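Dihydropteroate synthase (Mycobacterium smegmatis, PDB 6OMZ) probably catalyses the condensation of para-aminobenzoate with 6-hydroxymethyl-7,8-dihydropterin diphosphate to give 7,8-dihydropteroate, a precursor of folates. Local coordinates at residues V48-G51 and L52-A56; S257-A260 and A261-G264; G184-P187 and E188-V191; A275-D278 and A279-L283. The protein carries 1 engineered substitution. All coordinates share one frame; numbering follows the deposited sequence.

All four contacts are local, each within its own continuous stretch of chain in a TIM barrel. Contacts 1, 2 and 4 lie on outer helices, and contact 3 on a turn that leads into a strand. Contacts 1, 2 and 3 are partly buried; contact 4 is a surface contact. Contacts 2 and 4 touch each other, with centres about 11 Å apart, because helices 250-262 and 273-287 pack together. Contacts 1 and 3 are far from each other, about 29 Å between centres. The chemistry differs too. Contact 1 sets a histidine ring beside a leucine, contact 2 gathers apolar groups round a sulfur, and contacts 3 and 4 bring in water at charged ends.

Contact 1 of 4, residues V48-G51 and L52-A56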
loop_
_atom_site.group_PDB
_atom_site.type_symbol
_atom_site.label_atom_id
_atom_site.label_comp_id
_atom_site.label_asym_id
_atom_site.label_seq_id
_atom_site.Cartn_x
_atom_site.Cartn_y
_atom_site.Cartn_z
ATOM N N VAL A 48 -1.812 17.264 -5.931
ATOM C CA VAL A 48 -0.409 17.639 -5.794
ATOM C C VAL A 48 -0.159 18.296 -4.439
ATOM O O VAL A 48 0.814 17.972 -3.747
ATOM C CB VAL A 48 0.020 18.549 -6.957
ATOM C CG1 VAL A 48 1.343 19.233 -6.639
ATOM C CG2 VAL A 48 0.112 17.740 -8.246
ATOM N N GLU A 49 -1.027 19.235 -4.041
ATOM C CA GLU A 49 -0.843 19.868 -2.736
ATOM C C GLU A 49 -0.979 18.853 -1.610
ATOM O O GLU A 49 -0.314 18.975 -0.575
ATOM C CB GLU A 49 -1.844 21.009 -2.544
ATOM C CG GLU A 49 -1.618 22.200 -3.473
ATOM C CD GLU A 49 -0.266 22.876 -3.272
ATOM O OE1 GLU A 49 0.288 22.816 -2.148
ATOM O OE2 GLU A 49 0.241 23.475 -4.246
ATOM N N HIS A 50 -1.837 17.850 -1.798
ATOM C CA HIS A 50 -1.950 16.766 -0.826
ATOM C C HIS A 50 -0.622 16.025 -0.680
ATOM O O HIS A 50 -0.117 15.837 0.435
ATOM C CB HIS A 50 -3.069 15.811 -1.254
ATOM C CG HIS A 50 -3.400 14.766 -0.236
ATOM N ND1 HIS A 50 -4.175 13.667 -0.526
ATOM C CD2 HIS A 50 -3.070 14.658 1.074
ATOM C CE1 HIS A 50 -4.306 12.922 0.557
ATOM N NE2 HIS A 50 -3.652 13.506 1.543
ATOM N N GLY A 51 -0.027 15.630 -1.804
ATOM C CA GLY A 51 1.266 14.960 -1.762
ATOM C C GLY A 51 2.358 15.820 -1.151
ATOM O O GLY A 51 3.160 15.338 -0.348
ATOM N N LEU A 52 2.399 17.104 -1.511
ATOM C CA LEU A 52 3.376 18.005 -0.896
ATOM C C LEU A 52 3.192 18.076 0.616
ATOM O O LEU A 52 4.176 18.145 1.372
ATOM C CB LEU A 52 3.258 19.395 -1.513
ATOM C CG LEU A 52 3.652 19.542 -2.983
ATOM C CD1 LEU A 52 3.392 20.964 -3.440
ATOM C CD2 LEU A 52 5.125 19.183 -3.170
ATOM N N ALA A 53 1.936 18.075 1.077
ATOM C CA ALA A 53 1.666 18.152 2.510
ATOM C C ALA A 53 2.097 16.876 3.227
ATOM O O ALA A 53 2.548 16.923 4.379
ATOM C CB ALA A 53 0.181 18.413 2.749
ATOM N N LEU A 54 1.923 15.724 2.579
ATOM C CA LEU A 54 2.361 14.468 3.178
ATOM C C LEU A 54 3.881 14.398 3.255
ATOM O O LEU A 54 4.437 13.877 4.231
ATOM C CB LEU A 54 1.813 13.289 2.377
ATOM C CG LEU A 54 0.289 13.181 2.312
ATOM C CD1 LEU A 54 -0.089 11.898 1.580
ATOM C CD2 LEU A 54 -0.321 13.199 3.717
ATOM N N VAL A 55 4.570 14.921 2.242
ATOM C CA VAL A 55 6.032 14.975 2.304
ATOM C C VAL A 55 6.480 15.900 3.434
ATOM O O VAL A 55 7.395 15.577 4.207
ATOM C CB VAL A 55 6.612 15.413 0.945
ATOM C CG1 VAL A 55 8.106 15.708 1.073
ATOM C CG2 VAL A 55 6.382 14.339 -0.110
ATOM N N ALA A 56 5.834 17.061 3.561
ATOM C CA ALA A 56 6.187 17.991 4.628
ATOM C C ALA A 56 5.933 17.392 6.011
ATOM O O ALA A 56 6.587 17.786 6.993
ATOM C CB ALA A 56 5.409 19.296 4.457
#
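V48 O takes the backbone N of L52 at 2.9 Å, and three further i to i+4 bonds, ending with V55 N to G51 O, carry the alpha-helix through both segments. The side chains that meet across the turn do so in three pairs.

H50 and L54 cross at a slant. The H50 ring carbon CG is anti to the backbone N (chi1 -172°), which sets it beside the carbonyl carbon and brings the ring alongside the next turn. There the ring atom CD2 of H50 approaches L54 CG at 3.9 Å. L54 CD1 lies 4.3 Å from the centroid of the H50 ring, an off-centre CH-pi contact. The ring also has a polar partner: H50 ND1 is hydrogen-bonded to D33 OD2. One nitrogen is thus tied outside the helix, which limits rotation of the ring while L54 packs against it.

Helix 44-56 lies in the crossover from strand 23-29 to strand 61-65 of the TIM barrel. H50 and L54 both touch V28 of the first strand, and L54 and V55 reach I62 of the second. The H50 side chain is about 10 Å from the bound pterin monophosphate.

V48 and L52 point the same way, alongside one another, with V48 CG1 and L52 CD1 4.2 Å apart. Both also touch L92 of helix 78-93. E49 is bent at chi2 (-62°). Its carboxylate therefore turns back toward the leucine, and E49 OE1 comes to 3.8 Å from L52 CD1, although its CB points away from that segment.

Contact 2 of 4, residues S257-A260 and A261-G264; sequences SVLA and AMHG
M262 folds back over the turn before it, and its sulfur meets both V258 and L259. M262 CG stands beside the backbone N (chi1 -68°) and the chain then runs straight to SD, which lies 4.0 Å from V258 CG1. The two side chains meet at a slant. L259 lies alongside M262 and points the same way, so L259 CD2 comes within 4.1 Å of M262 SD. The thioether is bent at its end: chi3 is 29°, away from the staggered values, and this carries M262 CE to 4.2 Å from L259 CD2. V258 CG1 is anti to its own backbone N, which places that methyl beside the carbonyl carbon, near the sulfur of M262.

H263 is the first residue to leave helical angles. Its backbone N is shared between L259 O and A260 O, and both bonds are weak. The ring turns back too, with H263 CD2 3.1 Å from L259 O. The sound helical bonds end just before, with A261 N to S257 O and M262 N to V258 O, each 2.9 Å.

G264 then has a positive phi and serves as the C' residue of a Schellman motif. In it A265 N turns back to A260 O and G264 N to A261 O at 3.2 Å.

This is the C-terminal end of helix 250-262. A260 and S257 touch V268 of strand 267-270, and H263 touches P213 of helix 212-216. The side toward helix 273-287 is held by S257 OG, hydrogen-bonded to S276 OG, with V258 on A279 and A261 on L280.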
loop_
_atom_site.group_PDB
_atom_site.type_symbol
_atom_site.label_atom_id
_atom_site.label_comp_id
_atom_site.label_asym_id
_atom_site.label_seq_id
_atom_site.Cartn_x
_atom_site.Cartn_y
_atom_site.Cartn_z
ATOM N N SER A 257 1.707 1.072 12.859
ATOM C CA SER A 257 2.980 1.504 12.273
ATOM C C SER A 257 4.141 1.247 13.230
ATOM O O SER A 257 5.199 0.756 12.818
ATOM C CB SER A 257 2.931 2.981 11.890
ATOM O OG SER A 257 2.065 3.210 10.788
ATOM N N VAL A 258 3.946 1.541 14.516
ATOM C CA VAL A 258 5.002 1.338 15.507
ATOM C C VAL A 258 5.314 -0.147 15.682
ATOM O O VAL A 258 6.485 -0.551 15.724
ATOM C CB VAL A 258 4.605 2.000 16.837
ATOM C CG1 VAL A 258 5.472 1.463 17.991
ATOM C CG2 VAL A 258 4.775 3.494 16.716
ATOM N N LEU A 259 4.279 -0.983 15.816
ATOM C CA LEU A 259 4.528 -2.410 16.017
ATOM C C LEU A 259 5.118 -3.032 14.760
ATOM O O LEU A 259 6.003 -3.893 14.839
ATOM C CB LEU A 259 3.236 -3.122 16.433
ATOM C CG LEU A 259 2.691 -2.748 17.821
ATOM C CD1 LEU A 259 1.352 -3.416 18.089
ATOM C CD2 LEU A 259 3.686 -3.119 18.921
ATOM N N ALA A 260 4.658 -2.587 13.588
ATOM C CA ALA A 260 5.276 -3.044 12.347
ATOM C C ALA A 260 6.746 -2.650 12.284
ATOM O O ALA A 260 7.598 -3.464 11.907
ATOM C CB ALA A 260 4.520 -2.478 11.149
ATOM N N ALA A 261 7.064 -1.400 12.647
ATOM C CA ALA A 261 8.464 -0.985 12.648
ATOM C C ALA A 261 9.291 -1.835 13.606
ATOM O O ALA A 261 10.408 -2.248 13.268
ATOM C CB ALA A 261 8.584 0.497 13.005
ATOM N N MET A 262 8.761 -2.095 14.810
ATOM C CA MET A 262 9.495 -2.876 15.802
ATOM C C MET A 262 9.776 -4.289 15.313
ATOM O O MET A 262 10.774 -4.897 15.712
ATOM C CB MET A 262 8.717 -2.924 17.120
ATOM C CG MET A 262 8.641 -1.572 17.842
ATOM S SD MET A 262 7.552 -1.667 19.289
ATOM C CE MET A 262 7.752 -3.399 19.706
ATOM N N HIS A 263 8.914 -4.826 14.453
ATOM C CA HIS A 263 9.040 -6.200 13.997
ATOM C C HIS A 263 9.651 -6.307 12.604
ATOM O O HIS A 263 9.580 -7.373 11.987
ATOM C CB HIS A 263 7.675 -6.882 14.067
ATOM C CG HIS A 263 7.234 -7.147 15.473
ATOM N ND1 HIS A 263 7.901 -8.021 16.302
ATOM C CD2 HIS A 263 6.231 -6.616 16.212
ATOM C CE1 HIS A 263 7.309 -8.042 17.485
ATOM N NE2 HIS A 263 6.292 -7.198 17.455
ATOM N N GLY A 264 10.265 -5.237 12.110
ATOM C CA GLY A 264 11.142 -5.315 10.959
ATOM C C GLY A 264 10.534 -4.964 9.619
ATOM O O GLY A 264 11.190 -5.197 8.593
#

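Contact 3 of 4, residues G184-P187 and E188-V191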
loop_
_atom_site.group_PDB
_atom_site.type_symbol
_atom_site.label_atom_id
_atom_site.label_comp_id
_atom_site.label_asym_id
_atom_site.label_seq_id
_atom_site.Cartn_x
_atom_site.Cartn_y
_atom_site.Cartn_z
ATOM N N GLY A 184 12.519 -11.918 -15.268
ATOM C CA GLY A 184 13.676 -11.049 -15.421
ATOM C C GLY A 184 13.755 -9.899 -14.435
ATOM O O GLY A 184 14.653 -9.059 -14.558
ATOM N N VAL A 185 12.845 -9.815 -13.469
ATOM C CA VAL A 185 12.982 -8.826 -12.409
ATOM C C VAL A 185 14.085 -9.272 -11.458
ATOM O O VAL A 185 14.180 -10.455 -11.101
ATOM C CB VAL A 185 11.642 -8.639 -11.674
ATOM C CG1 VAL A 185 11.784 -7.628 -10.529
ATOM C CG2 VAL A 185 10.574 -8.165 -12.645
ATOM N N GLU A 186 14.944 -8.337 -11.056
ATOM C CA GLU A 186 16.017 -8.710 -10.143
ATOM C C GLU A 186 15.444 -8.929 -8.746
ATOM O O GLU A 186 14.591 -8.154 -8.297
ATOM C CB GLU A 186 17.114 -7.647 -10.104
ATOM C CG GLU A 186 17.773 -7.365 -11.460
ATOM C CD GLU A 186 18.657 -8.502 -11.962
ATOM O OE1 GLU A 186 19.055 -8.460 -13.148
ATOM O OE2 GLU A 186 18.959 -9.431 -11.180
ATOM N N PRO A 187 15.863 -9.990 -8.052
ATOM C CA PRO A 187 15.272 -10.286 -6.732
ATOM C C PRO A 187 15.370 -9.127 -5.760
ATOM O O PRO A 187 14.448 -8.912 -4.962
ATOM C CB PRO A 187 16.090 -11.494 -6.246
ATOM C CG PRO A 187 16.702 -12.076 -7.470
ATOM C CD PRO A 187 16.914 -10.951 -8.433
ATOM N N GLU A 188 16.457 -8.352 -5.835
ATOM C CA GLU A 188 16.633 -7.235 -4.918
ATOM C C GLU A 188 15.572 -6.151 -5.087
ATOM O O GLU A 188 15.435 -5.309 -4.199
ATOM C CB GLU A 188 18.024 -6.621 -5.098
ATOM C CG GLU A 188 19.192 -7.552 -4.758
ATOM C CD GLU A 188 19.540 -8.529 -5.872
ATOM O OE1 GLU A 188 18.941 -8.453 -6.968
ATOM O OE2 GLU A 188 20.429 -9.380 -5.646
ATOM N N ARG A 189 14.814 -6.153 -6.182
ATOM C CA ARG A 189 13.853 -5.084 -6.437
ATOM C C ARG A 189 12.428 -5.435 -6.021
ATOM O O ARG A 189 11.510 -4.650 -6.258
ATOM C CB ARG A 189 13.904 -4.690 -7.917
ATOM C CG ARG A 189 15.274 -4.140 -8.305
ATOM C CD ARG A 189 15.232 -3.272 -9.548
ATOM N NE ARG A 189 16.502 -2.572 -9.744
ATOM C CZ ARG A 189 17.435 -2.926 -10.621
ATOM N NH1 ARG A 189 17.249 -3.976 -11.413
ATOM N NH2 ARG A 189 18.554 -2.222 -10.719
ATOM N N LEU A 190 12.219 -6.566 -5.369
ATOM C CA LEU A 190 10.876 -6.967 -4.985
ATOM C C LEU A 190 10.572 -6.578 -3.545
ATOM O O LEU A 190 11.445 -6.621 -2.676
ATOM C CB LEU A 190 10.703 -8.469 -5.180
ATOM C CG LEU A 190 10.837 -8.767 -6.669
ATOM C CD1 LEU A 190 11.176 -10.219 -6.909
ATOM C CD2 LEU A 190 9.550 -8.349 -7.397
ATOM N N VAL A 191 9.325 -6.170 -3.318
ATOM C CA VAL A 191 8.744 -5.933 -2.005
ATOM C C VAL A 191 7.475 -6.775 -1.942
ATOM O O VAL A 191 6.808 -6.980 -2.961
ATOM C CB VAL A 191 8.438 -4.427 -1.801
ATOM C CG1 VAL A 191 7.770 -4.162 -0.445
ATOM C CG2 VAL A 191 9.720 -3.581 -1.974
HETATM O O HOH W 1 14.711 -5.584 -12.090
HETATM O O HOH W 2 19.264 -5.039 -13.077
HETATM O O HOH W 3 13.768 -8.392 -2.475
#
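P187 O is gripped twice: by the backbone N of L190 at 3.3 Å, and by a water that donates to it at 2.6 Å. The same water donates to L190 O as well, bridging the two carbonyls. L190 N sits above the P187 carbonyl plane, 55° out of it. One step earlier R189 N reaches E186 O at 2.9 Å in the same tilted manner. These two i to i+3 bonds make a short 3-10 turn.

Apolar groups close the inner side. V185 CG1 meets L190 CD2 at 3.9 Å, the two side chains crossing at a slant. V185 also touches L136 and A137 of helix 132-139, and L190 reaches helix 165-182 and W143. The turn thus links helix 165-182 to strand 190-193 of the barrel and delivers L190 to the sheet.

On the outer side E186 and R189 run alongside each other. R189 is extended from CG to NE, which lets its NH1 lie 3.4 Å from E186 CG. The guanidinium and carboxylate planes are 76° apart. Two waters lie at the guanidinium edge, in its plane. One accepts from R189 NH1 and from E186 N. The other accepts from R189 NH1 at 2.8 Å.

R189 NH1 is 5.1 Å from E186 OE1, and the pair has no salt bridge. E186 OE1 has a long, weak ion pair with K140. The second water joins R189 NH1 to E186 OE1, weakly on the carboxylate side, so the pair is probably water-mediated rather than direct.

Contact 4 of 4, residues A275-D278 and A279-L283. With EDO (1,2-ethanediol), chain F.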
loop_
_atom_site.group_PDB
_atom_site.type_symbol
_atom_site.label_atom_id
_atom_site.label_comp_id
_atom_site.label_asym_id
_atom_site.label_seq_id
_atom_site.Cartn_x
_atom_site.Cartn_y
_atom_site.Cartn_z
ATOM N N ALA A 275 0.183 11.264 11.839
ATOM C CA ALA A 275 -0.039 10.418 13.010
ATOM C C ALA A 275 0.984 9.290 13.089
ATOM O O ALA A 275 1.504 8.994 14.172
ATOM C CB ALA A 275 -1.465 9.868 12.996
ATOM N N SER A 276 1.300 8.651 11.958
ATOM C CA SER A 276 2.295 7.584 12.004
ATOM C C SER A 276 3.699 8.134 12.226
ATOM O O SER A 276 4.511 7.485 12.895
ATOM C CB SER A 276 2.240 6.747 10.726
ATOM O OG SER A 276 1.234 5.743 10.821
ATOM N N VAL A 277 4.003 9.318 11.685
ATOM C CA VAL A 277 5.309 9.923 11.937
ATOM C C VAL A 277 5.438 10.309 13.410
ATOM O O VAL A 277 6.477 10.068 14.033
ATOM C CB VAL A 277 5.544 11.119 10.996
ATOM C CG1 VAL A 277 6.805 11.891 11.404
ATOM C CG2 VAL A 277 5.691 10.634 9.563
ATOM N N ASP A 278 4.373 10.870 13.998
ATOM C CA ASP A 278 4.360 11.128 15.441
ATOM C C ASP A 278 4.681 9.853 16.216
ATOM O O ASP A 278 5.471 9.856 17.166
ATOM C CB ASP A 278 2.983 11.639 15.895
ATOM C CG ASP A 278 2.658 13.055 15.455
ATOM O OD1 ASP A 278 3.483 13.750 14.812
ATOM O OD2 ASP A 278 1.525 13.484 15.792
ATOM N N ALA A 279 4.013 8.759 15.854
ATOM C CA ALA A 279 4.172 7.506 16.580
ATOM C C ALA A 279 5.586 6.960 16.443
ATOM O O ALA A 279 6.170 6.464 17.417
ATOM C CB ALA A 279 3.147 6.494 16.068
ATOM N N LEU A 280 6.164 7.065 15.248
ATOM C CA LEU A 280 7.516 6.575 15.045
ATOM C C LEU A 280 8.544 7.473 15.724
ATOM O O LEU A 280 9.613 6.992 16.112
ATOM C CB LEU A 280 7.802 6.446 13.552
ATOM C CG LEU A 280 6.999 5.330 12.878
ATOM C CD1 LEU A 280 7.056 5.486 11.376
ATOM C CD2 LEU A 280 7.517 3.935 13.300
ATOM N N LYS A 281 8.249 8.770 15.875
ATOM C CA LYS A 281 9.139 9.619 16.661
ATOM C C LYS A 281 9.135 9.206 18.131
ATOM O O LYS A 281 10.175 9.281 18.804
ATOM C CB LYS A 281 8.748 11.098 16.512
ATOM C CG LYS A 281 9.095 11.697 15.136
ATOM C CD LYS A 281 8.604 13.144 14.987
ATOM C CE LYS A 281 9.037 13.734 13.628
ATOM N NZ LYS A 281 8.348 15.021 13.350
ATOM N N VAL A 282 7.976 8.797 18.660
ATOM C CA VAL A 282 7.928 8.294 20.030
ATOM C C VAL A 282 8.762 7.017 20.150
ATOM O O VAL A 282 9.574 6.867 21.069
ATOM C CB VAL A 282 6.470 8.073 20.477
ATOM C CG1 VAL A 282 6.421 7.278 21.775
ATOM C CG2 VAL A 282 5.735 9.412 20.628
ATOM N N LEU A 283 8.579 6.084 19.213
ATOM C CA LEU A 283 9.367 4.852 19.236
ATOM C C LEU A 283 10.860 5.151 19.216
ATOM O O LEU A 283 11.631 4.557 19.977
ATOM C CB LEU A 283 8.985 3.959 18.053
ATOM C CG LEU A 283 9.775 2.663 17.901
ATOM C CD1 LEU A 283 9.553 1.777 19.114
ATOM C CD2 LEU A 283 9.354 1.945 16.612
HETATM C C1 EDO F . 7.292 16.738 10.237
HETATM O O1 EDO F . 7.498 17.520 11.417
HETATM C C2 EDO F . 8.608 16.136 9.766
HETATM O O2 EDO F . 9.020 15.097 10.661
HETATM O O HOH W 4 5.408 14.414 13.487
#
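K281 CG stands beside the backbone N (chi1 -72°), and the chain is extended beyond it, which lays it back across V277. V277 CG1, anti to its own backbone N (chi1 171°), receives K281 CE at 3.7 Å. Nearer its root, K281 CG passes 3.3 Å from V277 O, which also accepts K281 N at 2.9 Å. The backbone bond and the apolar contact thus come from the same turn.

The far end of the lysine is polar. K281 NZ donates to O2 of a 1,2-ethanediol at 2.8 Å, and weakly to its O1. The diol probably comes from the crystallisation liquor. A water accepts from K281 NZ at 3.0 Å. It also lies near D278 OD1, but at 2.4 Å that link is too short to trust. D278 OD1 and K281 NZ are 5.2 Å apart, so the two make no direct contact, though their opposite charges may attract weakly.

L280 CG comes within 3.3 Å of S276 O. A279, L280 and L283 pack on helix 250-262, A279 on A254 and L283 on M262. Helix 273-287 is the last barrel helix, following strand 267-270 and its pterin-pocket residue R269, as expected of an eighth helix on the outside of a TIM barrel.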